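Local coordinates for protein oxygen-independent coproporphyrinogen III oxidase (Escherichia coli, PDB 1OLT) that catalyses the anaerobic oxidative decarboxylation of coproporphyrinogen III to protoporphyrinogen IX in heme biosynthesis, using a [4Fe-4S] cluster and S-adenosylmethionine, at residues Gln5-Ile13 with Thr426-Arg434; Gln172-Val182 with Leu214-Thr225. All coordinates share one frame; numbering follows the deposited sequence.

Contact 1: Gln5-Ile13 with Thr426-Arg434; sequences QIDWDLALI and TAKGRLLIR
The ammonium group of Lys-428 is gripped by two carboxylates of the N-terminal segment: NZ stands 2.7 Å from Asp-7 OD2, which it meets nearly along the C-O bond direction, and 3.2 Å from Asp-9 OD2, approached on the anti side and slightly off the carboxylate plane. Asp-7 and Lys-428 run side by side in the same direction. The lysine chain stays extended until its last torsion, where a bend (chi4 -57°) carries NZ between the two acids. A leucine in place of Lys-428 would probably leave Asp-7 and Asp-9 facing each other without the positive charge that now joins them. Asp-9 is held at its other oxygen as well, because OD1 accepts the backbone N-H of Leu-12 through its anti lone pair, an Asx motif that fixes the carboxylate against the turn. Across the lysine's aliphatic part, Leu-12 CD1 reaches CD of Lys-428 at 3.8 Å, the two side chains crossing at about a right angle.

The backbones add one weak bond, from Asp-7 N to Ala-427 O. Away from the salt bridges the contact is apolar. Leu-431 CD1 touches both Ile-6 CD1, at 3.9 Å, and CE3 of the Trp-8 ring, at 3.7 Å. Asp-7 and Leu-431 each have a second conformer, for which these contacts need not hold. One face of that indole carries Ile-13 CD1 3.5 Å above its plane, which packs the N-terminal segment upon itself. Leu-432 CD1 lies 4.2 Å from Leu-12 CB.

Ile-6 and Leu-431 both rest on Ile-274 of helix 263-279 and on Phe-284 of strand 283-286, whose carbonyl oxygen also takes a hydrogen bond from Arg-430 NH2. The contact thus seats the N-terminal segment between residues 426-434, which lead into helix 433-438, and the surface made by helix 263-279 and strand 283-286.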
loop_
_atom_site.group_PDB
_atom_site.type_symbol
_atom_site.label_atom_id
_atom_site.label_comp_id
_atom_site.label_asym_id
_atom_site.label_seq_id
_atom_site.Cartn_x
_atom_site.Cartn_y
_atom_site.Cartn_z
ATOM N N GLN A 5 7.245 -21.403 -4.002
ATOM C CA GLN A 5 8.651 -21.249 -3.647
ATOM C C GLN A 5 8.845 -21.058 -2.146
ATOM O O GLN A 5 9.902 -21.448 -1.627
ATOM C CB GLN A 5 9.338 -20.134 -4.474
ATOM C CG GLN A 5 10.507 -20.625 -5.392
ATOM C CD GLN A 5 10.109 -21.731 -6.403
ATOM O OE1 GLN A 5 10.066 -22.915 -6.050
ATOM N NE2 GLN A 5 9.844 -21.341 -7.656
ATOM N N ILE A 6 7.850 -20.499 -1.436
ATOM C CA ILE A 6 7.883 -20.577 0.030
ATOM C C ILE A 6 7.818 -22.047 0.495
ATOM O O ILE A 6 7.193 -22.888 -0.132
ATOM C CB ILE A 6 6.788 -19.689 0.790
ATOM C CG1 ILE A 6 5.430 -20.376 0.838
ATOM C CG2 ILE A 6 6.667 -18.298 0.161
ATOM C CD1 ILE A 6 5.154 -21.177 2.064
ATOM N N ASP A 7 8.540 -22.350 1.565
ATOM C CA ASP A 7 8.439 -23.653 2.205
ATOM C C ASP A 7 7.965 -23.381 3.616
ATOM O O ASP A 7 8.682 -22.789 4.426
ATOM C CB ASP A 7 9.773 -24.401 2.211
ATOM C CG ASP A 7 9.837 -25.484 3.293
ATOM O OD1 ASP A 7 8.863 -26.269 3.414
ATOM O OD2 ASP A 7 10.813 -25.606 4.066
ATOM N N TRP A 8 6.754 -23.825 3.888
ATOM C CA TRP A 8 6.092 -23.590 5.173
ATOM C C TRP A 8 6.724 -24.396 6.299
ATOM O O TRP A 8 6.905 -25.594 6.157
ATOM C CB TRP A 8 4.624 -23.968 5.052
ATOM C CG TRP A 8 3.820 -23.693 6.259
ATOM C CD1 TRP A 8 3.596 -24.540 7.318
ATOM C CD2 TRP A 8 3.078 -22.504 6.541
ATOM N NE1 TRP A 8 2.782 -23.933 8.244
ATOM C CE2 TRP A 8 2.439 -22.689 7.788
ATOM C CE3 TRP A 8 2.876 -21.293 5.863
ATOM C CZ2 TRP A 8 1.638 -21.720 8.359
ATOM C CZ3 TRP A 8 2.070 -20.334 6.440
ATOM C CH2 TRP A 8 1.475 -20.542 7.666
ATOM N N ASP A 9 7.030 -23.732 7.410
ATOM C CA ASP A 9 7.633 -24.368 8.600
ATOM C C ASP A 9 6.930 -23.898 9.884
ATOM O O ASP A 9 7.325 -22.889 10.451
ATOM C CB ASP A 9 9.120 -24.010 8.663
ATOM C CG ASP A 9 9.909 -24.867 9.682
ATOM O OD1 ASP A 9 9.807 -24.639 10.915
ATOM O OD2 ASP A 9 10.687 -25.773 9.318
ATOM N N LEU A 10 5.895 -24.626 10.323
ATOM C CA LEU A 10 5.104 -24.259 11.524
ATOM C C LEU A 10 5.947 -23.811 12.723
ATOM O O LEU A 10 5.606 -22.813 13.395
ATOM C CB LEU A 10 4.238 -25.427 11.994
ATOM C CG LEU A 10 2.935 -25.726 11.241
ATOM C CD1 LEU A 10 2.475 -27.178 11.491
ATOM C CD2 LEU A 10 1.784 -24.705 11.592
ATOM N N ALA A 11 7.033 -24.550 12.991
ATOM C CA ALA A 11 7.870 -24.305 14.167
ATOM C C ALA A 11 8.615 -22.983 14.069
ATOM O O ALA A 11 8.629 -22.206 15.031
ATOM C CB ALA A 11 8.846 -25.456 14.396
ATOM N N LEU A 12 9.220 -22.702 12.914
ATOM C CA LEU A 12 9.910 -21.421 12.736
ATOM C C LEU A 12 8.909 -20.273 12.846
ATOM O O LEU A 12 9.232 -19.228 13.410
ATOM C CB LEU A 12 10.674 -21.349 11.402
ATOM C CG LEU A 12 11.908 -22.267 11.299
ATOM C CD1 LEU A 12 12.344 -22.479 9.841
ATOM C CD2 LEU A 12 13.065 -21.730 12.120
ATOM N N ILE A 13 7.697 -20.493 12.318
ATOM C CA ILE A 13 6.608 -19.509 12.345
ATOM C C ILE A 13 5.975 -19.417 13.752
ATOM O O ILE A 13 5.534 -18.328 14.167
ATOM C CB ILE A 13 5.510 -19.876 11.277
ATOM C CG1 ILE A 13 6.093 -19.910 9.853
ATOM C CG2 ILE A 13 4.305 -18.905 11.367
ATOM C CD1 ILE A 13 5.322 -20.805 8.891
ATOM N N THR A 426 15.730 -17.296 2.684
ATOM C CA THR A 426 15.468 -18.643 2.231
ATOM C C THR A 426 13.999 -18.831 1.997
ATOM O O THR A 426 13.185 -17.995 2.394
ATOM C CB THR A 426 15.909 -19.673 3.302
ATOM O OG1 THR A 426 15.137 -19.460 4.497
ATOM C CG2 THR A 426 17.368 -19.488 3.707
ATOM N N ALA A 427 13.659 -19.945 1.367
ATOM C CA ALA A 427 12.261 -20.340 1.186
ATOM C C ALA A 427 11.494 -20.321 2.514
ATOM O O ALA A 427 10.368 -19.854 2.584
ATOM C CB ALA A 427 12.180 -21.753 0.547
ATOM N N LYS A 428 12.127 -20.848 3.551
ATOM C CA LYS A 428 11.591 -20.837 4.917
ATOM C C LYS A 428 11.486 -19.413 5.553
ATOM O O LYS A 428 10.567 -19.139 6.320
ATOM C CB LYS A 428 12.475 -21.742 5.819
ATOM C CG LYS A 428 12.366 -23.237 5.575
ATOM C CD LYS A 428 13.358 -24.015 6.498
ATOM C CE LYS A 428 13.369 -25.520 6.246
ATOM N NZ LYS A 428 12.026 -26.162 6.388
ATOM N N GLY A 429 12.439 -18.531 5.268
ATOM C CA GLY A 429 12.431 -17.182 5.835
ATOM C C GLY A 429 11.542 -16.126 5.165
ATOM O O GLY A 429 11.368 -15.036 5.712
ATOM N N ARG A 430 10.983 -16.417 3.994
ATOM C CA ARG A 430 10.241 -15.378 3.258
ATOM C C ARG A 430 9.040 -14.843 4.041
ATOM O O ARG A 430 8.822 -13.665 4.076
ATOM C CB ARG A 430 9.813 -15.866 1.873
ATOM C CG ARG A 430 10.981 -16.060 0.893
ATOM C CD ARG A 430 10.531 -16.373 -0.526
ATOM N NE ARG A 430 9.785 -15.253 -1.020
ATOM C CZ ARG A 430 8.938 -15.258 -2.020
ATOM N NH1 ARG A 430 8.659 -16.363 -2.695
ATOM N NH2 ARG A 430 8.338 -14.104 -2.334
ATOM N N LEU A 431 8.278 -15.721 4.677
ATOM C CA LEU A 431 7.118 -15.284 5.474
ATOM C C LEU A 431 7.523 -14.520 6.748
ATOM O O LEU A 431 6.707 -13.798 7.350
ATOM C CB LEU A 431 6.213 -16.472 5.818
ATOM C CG LEU A 431 5.422 -17.021 4.627
ATOM C CD1 LEU A 431 5.049 -18.480 4.813
ATOM C CD2 LEU A 431 4.150 -16.141 4.368
ATOM N N LEU A 432 8.789 -14.675 7.142
ATOM C CA LEU A 432 9.336 -14.005 8.321
ATOM C C LEU A 432 10.245 -12.851 7.950
ATOM O O LEU A 432 11.225 -12.564 8.649
ATOM C CB LEU A 432 10.093 -15.060 9.135
ATOM C CG LEU A 432 9.183 -16.230 9.564
ATOM C CD1 LEU A 432 9.928 -17.345 10.315
ATOM C CD2 LEU A 432 8.021 -15.687 10.421
ATOM N N ILE A 433 9.935 -12.184 6.846
ATOM C CA ILE A 433 10.752 -11.086 6.362
ATOM C C ILE A 433 10.789 -9.886 7.310
ATOM O O ILE A 433 11.795 -9.231 7.416
ATOM C CB ILE A 433 10.270 -10.634 4.967
ATOM C CG1 ILE A 433 11.323 -9.758 4.305
ATOM C CG2 ILE A 433 8.915 -9.905 5.059
ATOM C CD1 ILE A 433 12.606 -10.497 4.008
ATOM N N ARG A 434 9.678 -9.596 7.985
ATOM C CA ARG A 434 9.625 -8.477 8.929
ATOM C C ARG A 434 10.593 -8.741 10.099
ATOM O O ARG A 434 11.278 -7.814 10.560
ATOM C CB ARG A 434 8.203 -8.225 9.452
ATOM C CG ARG A 434 7.140 -7.832 8.374
ATOM C CD ARG A 434 5.695 -8.136 8.842
ATOM N NE ARG A 434 4.601 -7.920 7.863
ATOM C CZ ARG A 434 4.302 -8.714 6.798
ATOM N NH1 ARG A 434 5.052 -9.768 6.484
ATOM N NH2 ARG A 434 3.241 -8.420 6.020
#

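Contact 2: Gln172-Val182 with Leu214-Thr225; sequences QDFNKEVQRLV and LPKQTPESFAFT. With SAM (S-adenosylmethionine), chain C.
The carboxylate of Asp-173 and the amide of Gln-217 meet from opposite directions with their planes 61° apart. Gln-217 NE2 donates to Asp-173 OD2 at 2.8 Å, keeping the acceptor near its own amide plane while standing above the carboxylate plane. The other oxygen, OD1, has two donors: Thr-225 OG1 on the syn side, at a short modelled distance of 2.5 Å from which no special strength is inferred, and Asn-175 N from well above the plane, closing an Asx turn. Asp-173 CG lies anti to the backbone N (chi1 -162°), which swings both oxygens across to the second segment. A water donates to OD2 and is also hydrogen-bonded to Ser-221 OG. The edge of the Phe-174 ring faces Thr-225 O.

Asn-175 caps helix 176-182 by accepting Val-178 N, and Thr-218 and Ser-221 form a capping box at the start of helix 219-232. Helix 176-182 packs on the type II turn 214-217 through apolar side chains. Val-178 straddles the turn, with CG1 3.9 Å from Leu-214 CD1 and CG2 3.8 Å from Gln-217 CG. Val-182 CG1 sits 3.8 Å from Pro-215 CG, and Leu-181 CB lies 4.0 Å from the same Pro-215 CG.

At the end of strand 166-172, Gln-172 NE2 donates to the ribose O2' of S-adenosylmethionine at 2.8 Å, and its OE1 lies equally close to O3'. With one carboxylate serving threonine, glutamine, a backbone N-H and a water, the loop following this ribose-binding residue is tied to the turn and helix after strand 207-212; four donors would be expected to stabilise Asp-173 as the anion.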
loop_
_atom_site.group_PDB
_atom_site.type_symbol
_atom_site.label_atom_id
_atom_site.label_comp_id
_atom_site.label_asym_id
_atom_site.label_seq_id
_atom_site.Cartn_x
_atom_site.Cartn_y
_atom_site.Cartn_z
ATOM N N GLN A 172 -12.852 -8.372 0.518
ATOM C CA GLN A 172 -12.711 -8.796 1.888
ATOM C C GLN A 172 -13.056 -10.257 2.095
ATOM O O GLN A 172 -12.169 -11.045 2.490
ATOM C CB GLN A 172 -13.429 -7.862 2.890
ATOM C CG GLN A 172 -13.524 -6.402 2.444
ATOM C CD GLN A 172 -12.233 -5.744 2.056
ATOM O OE1 GLN A 172 -12.248 -4.592 1.658
ATOM N NE2 GLN A 172 -11.138 -6.424 2.189
ATOM N N ASP A 173 -14.296 -10.631 1.837
ATOM C CA ASP A 173 -14.729 -12.027 1.843
ATOM C C ASP A 173 -16.059 -12.087 1.081
ATOM O O ASP A 173 -16.840 -11.101 1.140
ATOM C CB ASP A 173 -14.919 -12.470 3.294
ATOM C CG ASP A 173 -14.946 -13.997 3.468
ATOM O OD1 ASP A 173 -15.193 -14.730 2.487
ATOM O OD2 ASP A 173 -14.742 -14.553 4.584
ATOM N N PHE A 174 -16.304 -13.198 0.382
ATOM C CA PHE A 174 -17.594 -13.520 -0.206
ATOM C C PHE A 174 -18.592 -14.190 0.750
ATOM O O PHE A 174 -19.811 -14.223 0.481
ATOM C CB PHE A 174 -17.422 -14.499 -1.403
ATOM C CG PHE A 174 -16.948 -13.834 -2.640
ATOM C CD1 PHE A 174 -17.638 -12.764 -3.150
ATOM C CD2 PHE A 174 -15.790 -14.262 -3.289
ATOM C CE1 PHE A 174 -17.210 -12.108 -4.361
ATOM C CE2 PHE A 174 -15.328 -13.592 -4.500
ATOM C CZ PHE A 174 -16.044 -12.528 -5.023
ATOM N N ASN A 175 -18.100 -14.700 1.860
ATOM C CA ASN A 175 -18.948 -15.358 2.852
ATOM C C ASN A 175 -19.990 -14.392 3.448
ATOM O O ASN A 175 -19.657 -13.301 3.977
ATOM C CB ASN A 175 -18.053 -15.923 3.954
ATOM C CG ASN A 175 -18.831 -16.720 4.984
ATOM O OD1 ASN A 175 -19.656 -16.155 5.758
ATOM N ND2 ASN A 175 -18.642 -18.050 4.957
ATOM N N LYS A 176 -21.252 -14.759 3.322
ATOM C CA LYS A 176 -22.352 -13.893 3.695
ATOM C C LYS A 176 -22.477 -13.620 5.215
ATOM O O LYS A 176 -22.833 -12.552 5.608
ATOM C CB LYS A 176 -23.698 -14.495 3.156
ATOM C CG LYS A 176 -23.691 -14.653 1.576
ATOM C CD LYS A 176 -23.323 -13.287 0.852
ATOM C CE LYS A 176 -24.383 -12.230 0.881
ATOM N NZ LYS A 176 -23.911 -11.071 0.113
ATOM N N GLU A 177 -22.206 -14.609 6.045
ATOM C CA GLU A 177 -22.195 -14.409 7.509
ATOM C C GLU A 177 -21.088 -13.444 7.907
ATOM O O GLU A 177 -21.299 -12.554 8.693
ATOM C CB GLU A 177 -22.045 -15.753 8.234
ATOM C CG GLU A 177 -21.903 -15.596 9.712
ATOM C CD GLU A 177 -21.790 -16.936 10.451
ATOM O OE1 GLU A 177 -21.183 -17.892 9.959
ATOM O OE2 GLU A 177 -22.287 -16.993 11.572
ATOM N N VAL A 178 -19.900 -13.618 7.353
ATOM C CA VAL A 178 -18.789 -12.730 7.622
ATOM C C VAL A 178 -19.162 -11.278 7.212
ATOM O O VAL A 178 -18.942 -10.307 7.983
ATOM C CB VAL A 178 -17.522 -13.189 6.907
ATOM C CG1 VAL A 178 -16.434 -12.184 7.088
ATOM C CG2 VAL A 178 -17.104 -14.592 7.430
ATOM N N GLN A 179 -19.736 -11.133 6.020
ATOM C CA GLN A 179 -20.181 -9.808 5.516
ATOM C C GLN A 179 -21.154 -9.155 6.487
ATOM O O GLN A 179 -21.017 -7.971 6.798
ATOM C CB GLN A 179 -20.817 -9.901 4.134
ATOM C CG GLN A 179 -19.827 -10.269 3.037
ATOM C CD GLN A 179 -20.454 -10.329 1.666
ATOM O OE1 GLN A 179 -21.648 -10.035 1.500
ATOM N NE2 GLN A 179 -19.617 -10.632 0.650
ATOM N N ARG A 180 -22.106 -9.930 6.975
ATOM C CA ARG A 180 -23.094 -9.392 7.878
ATOM C C ARG A 180 -22.446 -8.934 9.180
ATOM O O ARG A 180 -22.760 -7.831 9.667
ATOM C CB ARG A 180 -24.156 -10.408 8.157
ATOM C CG ARG A 180 -25.216 -10.003 9.126
ATOM C CD ARG A 180 -26.437 -10.884 8.954
ATOM N NE ARG A 180 -27.138 -10.527 7.682
ATOM C CZ ARG A 180 -28.364 -10.852 7.424
ATOM N NH1 ARG A 180 -29.154 -11.538 8.349
ATOM N NH2 ARG A 180 -28.828 -10.486 6.264
ATOM N N LEU A 181 -21.545 -9.750 9.727
ATOM C CA LEU A 181 -20.825 -9.396 10.975
ATOM C C LEU A 181 -19.906 -8.174 10.888
ATOM O O LEU A 181 -19.611 -7.547 11.903
ATOM C CB LEU A 181 -20.047 -10.582 11.510
ATOM C CG LEU A 181 -20.937 -11.726 11.918
ATOM C CD1 LEU A 181 -20.054 -12.931 12.126
ATOM C CD2 LEU A 181 -21.787 -11.478 13.212
ATOM N N VAL A 182 -19.479 -7.791 9.693
ATOM C CA VAL A 182 -18.636 -6.637 9.527
ATOM C C VAL A 182 -19.312 -5.529 8.753
ATOM O O VAL A 182 -18.658 -4.533 8.414
ATOM C CB VAL A 182 -17.255 -6.980 8.890
ATOM C CG1 VAL A 182 -16.529 -8.030 9.683
ATOM C CG2 VAL A 182 -17.378 -7.443 7.404
ATOM N N LEU A 214 -11.121 -12.381 9.971
ATOM C CA LEU A 214 -12.392 -11.731 10.265
ATOM C C LEU A 214 -13.278 -12.665 11.061
ATOM O O LEU A 214 -13.087 -13.871 11.009
ATOM C CB LEU A 214 -13.071 -11.335 8.956
ATOM C CG LEU A 214 -12.448 -10.245 8.125
ATOM C CD1 LEU A 214 -13.186 -10.001 6.843
ATOM C CD2 LEU A 214 -12.305 -8.881 8.869
ATOM N N PRO A 215 -14.299 -12.121 11.772
ATOM C CA PRO A 215 -15.188 -12.933 12.584
ATOM C C PRO A 215 -15.855 -14.014 11.810
ATOM O O PRO A 215 -16.335 -13.840 10.725
ATOM C CB PRO A 215 -16.209 -11.933 13.143
ATOM C CG PRO A 215 -16.097 -10.774 12.301
ATOM C CD PRO A 215 -14.655 -10.681 11.828
ATOM N N LYS A 216 -15.859 -15.166 12.423
ATOM C CA LYS A 216 -16.462 -16.399 11.914
ATOM C C LYS A 216 -15.750 -17.038 10.717
ATOM O O LYS A 216 -16.196 -18.064 10.251
ATOM C CB LYS A 216 -17.983 -16.253 11.627
ATOM C CG LYS A 216 -18.825 -15.911 12.872
ATOM C CD LYS A 216 -18.812 -17.098 13.854
ATOM C CE LYS A 216 -19.987 -17.047 14.842
ATOM N NZ LYS A 216 -20.064 -18.377 15.518
ATOM N N GLN A 217 -14.620 -16.511 10.257
ATOM C CA GLN A 217 -13.855 -17.209 9.189
ATOM C C GLN A 217 -13.166 -18.422 9.752
ATOM O O GLN A 217 -12.635 -18.372 10.870
ATOM C CB GLN A 217 -12.775 -16.312 8.600
ATOM C CG GLN A 217 -13.335 -15.206 7.736
ATOM C CD GLN A 217 -12.206 -14.349 7.150
ATOM O OE1 GLN A 217 -11.100 -14.231 7.784
ATOM N NE2 GLN A 217 -12.436 -13.754 5.996
ATOM N N THR A 218 -13.149 -19.505 9.017
ATOM C CA THR A 218 -12.355 -20.696 9.361
ATOM C C THR A 218 -11.568 -21.157 8.123
ATOM O O THR A 218 -11.798 -20.648 7.064
ATOM C CB THR A 218 -13.297 -21.853 9.720
ATOM O OG1 THR A 218 -14.111 -22.088 8.587
ATOM C CG2 THR A 218 -14.343 -21.516 10.899
ATOM N N PRO A 219 -10.628 -22.095 8.256
ATOM C CA PRO A 219 -9.978 -22.709 7.087
ATOM C C PRO A 219 -10.964 -23.125 6.002
ATOM O O PRO A 219 -10.753 -22.791 4.807
ATOM C CB PRO A 219 -9.150 -23.875 7.702
ATOM C CG PRO A 219 -8.765 -23.334 9.050
ATOM C CD PRO A 219 -9.987 -22.506 9.507
ATOM N N GLU A 220 -12.041 -23.783 6.414
ATOM C CA GLU A 220 -13.006 -24.322 5.476
ATOM C C GLU A 220 -13.867 -23.200 4.790
ATOM O O GLU A 220 -14.134 -23.271 3.575
ATOM C CB GLU A 220 -13.816 -25.463 6.160
ATOM C CG GLU A 220 -13.006 -26.792 6.431
ATOM C CD GLU A 220 -12.002 -26.810 7.655
ATOM O OE1 GLU A 220 -12.245 -26.164 8.729
ATOM O OE2 GLU A 220 -10.922 -27.518 7.552
ATOM N N SER A 221 -14.269 -22.163 5.532
ATOM C CA SER A 221 -14.963 -21.009 4.924
ATOM C C SER A 221 -14.034 -20.212 3.985
ATOM O O SER A 221 -14.430 -19.814 2.900
ATOM C CB SER A 221 -15.624 -20.083 5.959
ATOM O OG SER A 221 -14.696 -19.166 6.496
ATOM N N PHE A 222 -12.807 -20.013 4.383
ATOM C CA PHE A 222 -11.929 -19.231 3.541
ATOM C C PHE A 222 -11.536 -20.014 2.241
ATOM O O PHE A 222 -11.437 -19.389 1.187
ATOM C CB PHE A 222 -10.698 -18.699 4.285
ATOM C CG PHE A 222 -10.116 -17.437 3.641
ATOM C CD1 PHE A 222 -10.674 -16.198 3.870
ATOM C CD2 PHE A 222 -8.996 -17.513 2.814
ATOM C CE1 PHE A 222 -10.167 -15.055 3.281
ATOM C CE2 PHE A 222 -8.454 -16.359 2.237
ATOM C CZ PHE A 222 -9.018 -15.139 2.469
ATOM N N ALA A 223 -11.418 -21.329 2.317
ATOM C CA ALA A 223 -11.090 -22.147 1.130
ATOM C C ALA A 223 -12.201 -22.018 0.077
ATOM O O ALA A 223 -11.930 -21.835 -1.091
ATOM C CB ALA A 223 -10.816 -23.601 1.485
ATOM N N PHE A 224 -13.439 -22.058 0.530
ATOM C CA PHE A 224 -14.586 -21.827 -0.297
ATOM C C PHE A 224 -14.623 -20.422 -0.940
ATOM O O PHE A 224 -14.930 -20.278 -2.101
ATOM C CB PHE A 224 -15.847 -22.051 0.535
ATOM C CG PHE A 224 -17.080 -22.120 -0.295
ATOM C CD1 PHE A 224 -17.400 -23.322 -0.976
ATOM C CD2 PHE A 224 -17.892 -21.001 -0.462
ATOM C CE1 PHE A 224 -18.570 -23.399 -1.803
ATOM C CE2 PHE A 224 -19.063 -21.057 -1.284
ATOM C CZ PHE A 224 -19.392 -22.261 -1.958
ATOM N N THR A 225 -14.323 -19.382 -0.160
ATOM C CA THR A 225 -14.151 -18.043 -0.693
ATOM C C THR A 225 -13.104 -18.013 -1.842
ATOM O O THR A 225 -13.337 -17.392 -2.851
ATOM C CB THR A 225 -13.713 -17.119 0.417
ATOM O OG1 THR A 225 -14.843 -16.893 1.277
ATOM C CG2 THR A 225 -13.256 -15.667 -0.120
HETATM N N SAM C . -12.766 1.764 0.109
HETATM C CA SAM C . -12.621 0.703 -0.878
HETATM C C SAM C . -13.177 -0.654 -0.429
HETATM O O SAM C . -13.355 -0.869 0.819
HETATM O OXT SAM C . -13.474 -1.407 -1.335
HETATM C CB SAM C . -11.108 0.560 -1.132
HETATM C CG SAM C . -10.242 -0.327 -0.277
HETATM S SD SAM C . -9.932 0.241 1.375
HETATM C CE SAM C . -9.286 1.908 1.180
HETATM C "C5'" SAM C . -8.224 -0.468 1.684
HETATM C "C4'" SAM C . -8.083 -1.945 2.195
HETATM O "O4'" SAM C . -7.574 -2.055 3.518
HETATM C "C3'" SAM C . -9.399 -2.681 2.288
HETATM O "O3'" SAM C . -9.941 -3.060 1.017
HETATM C "C2'" SAM C . -9.091 -3.834 3.253
HETATM O "O2'" SAM C . -8.723 -5.014 2.538
HETATM C "C1'" SAM C . -7.889 -3.336 4.017
HETATM N N9 SAM C . -8.116 -3.202 5.442
HETATM C C8 SAM C . -8.836 -2.191 6.025
HETATM N N7 SAM C . -8.820 -2.353 7.344
HETATM C C5 SAM C . -8.066 -3.466 7.614
HETATM C C6 SAM C . -7.700 -4.107 8.810
HETATM N N6 SAM C . -8.063 -3.663 10.013
HETATM N N1 SAM C . -6.922 -5.227 8.724
HETATM C C2 SAM C . -6.520 -5.714 7.475
HETATM N N3 SAM C . -6.862 -5.096 6.321
HETATM C C4 SAM C . -7.635 -3.993 6.403
HETATM O O HOH W 1 -14.695 -17.178 4.640
HETATM O O HOH W 2 -17.200 -19.260 2.682
#

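In the fold
Contact 2 is nested along the chain within the long loop that contact 1 closes, and the two do not touch: their centres are 26 Å apart and their nearest atoms about 11 Å. Helix 263-279 is a shared neighbour, meeting Ile-6, Trp-8, Ile-13 and Leu-431 of contact 1 and Pro-219 and Phe-222 of contact 2. Their relation to the active site differs. Contact 2 belongs to the radical SAM core and borders the cofactors, the side chain of Gln-172 lying about 4 Å from the iron-sulfur cluster and about 9 Å from the other S-adenosylmethionine. Contact 1 is a surface contact away from the annotated sites, joining segments near the two ends of the chain.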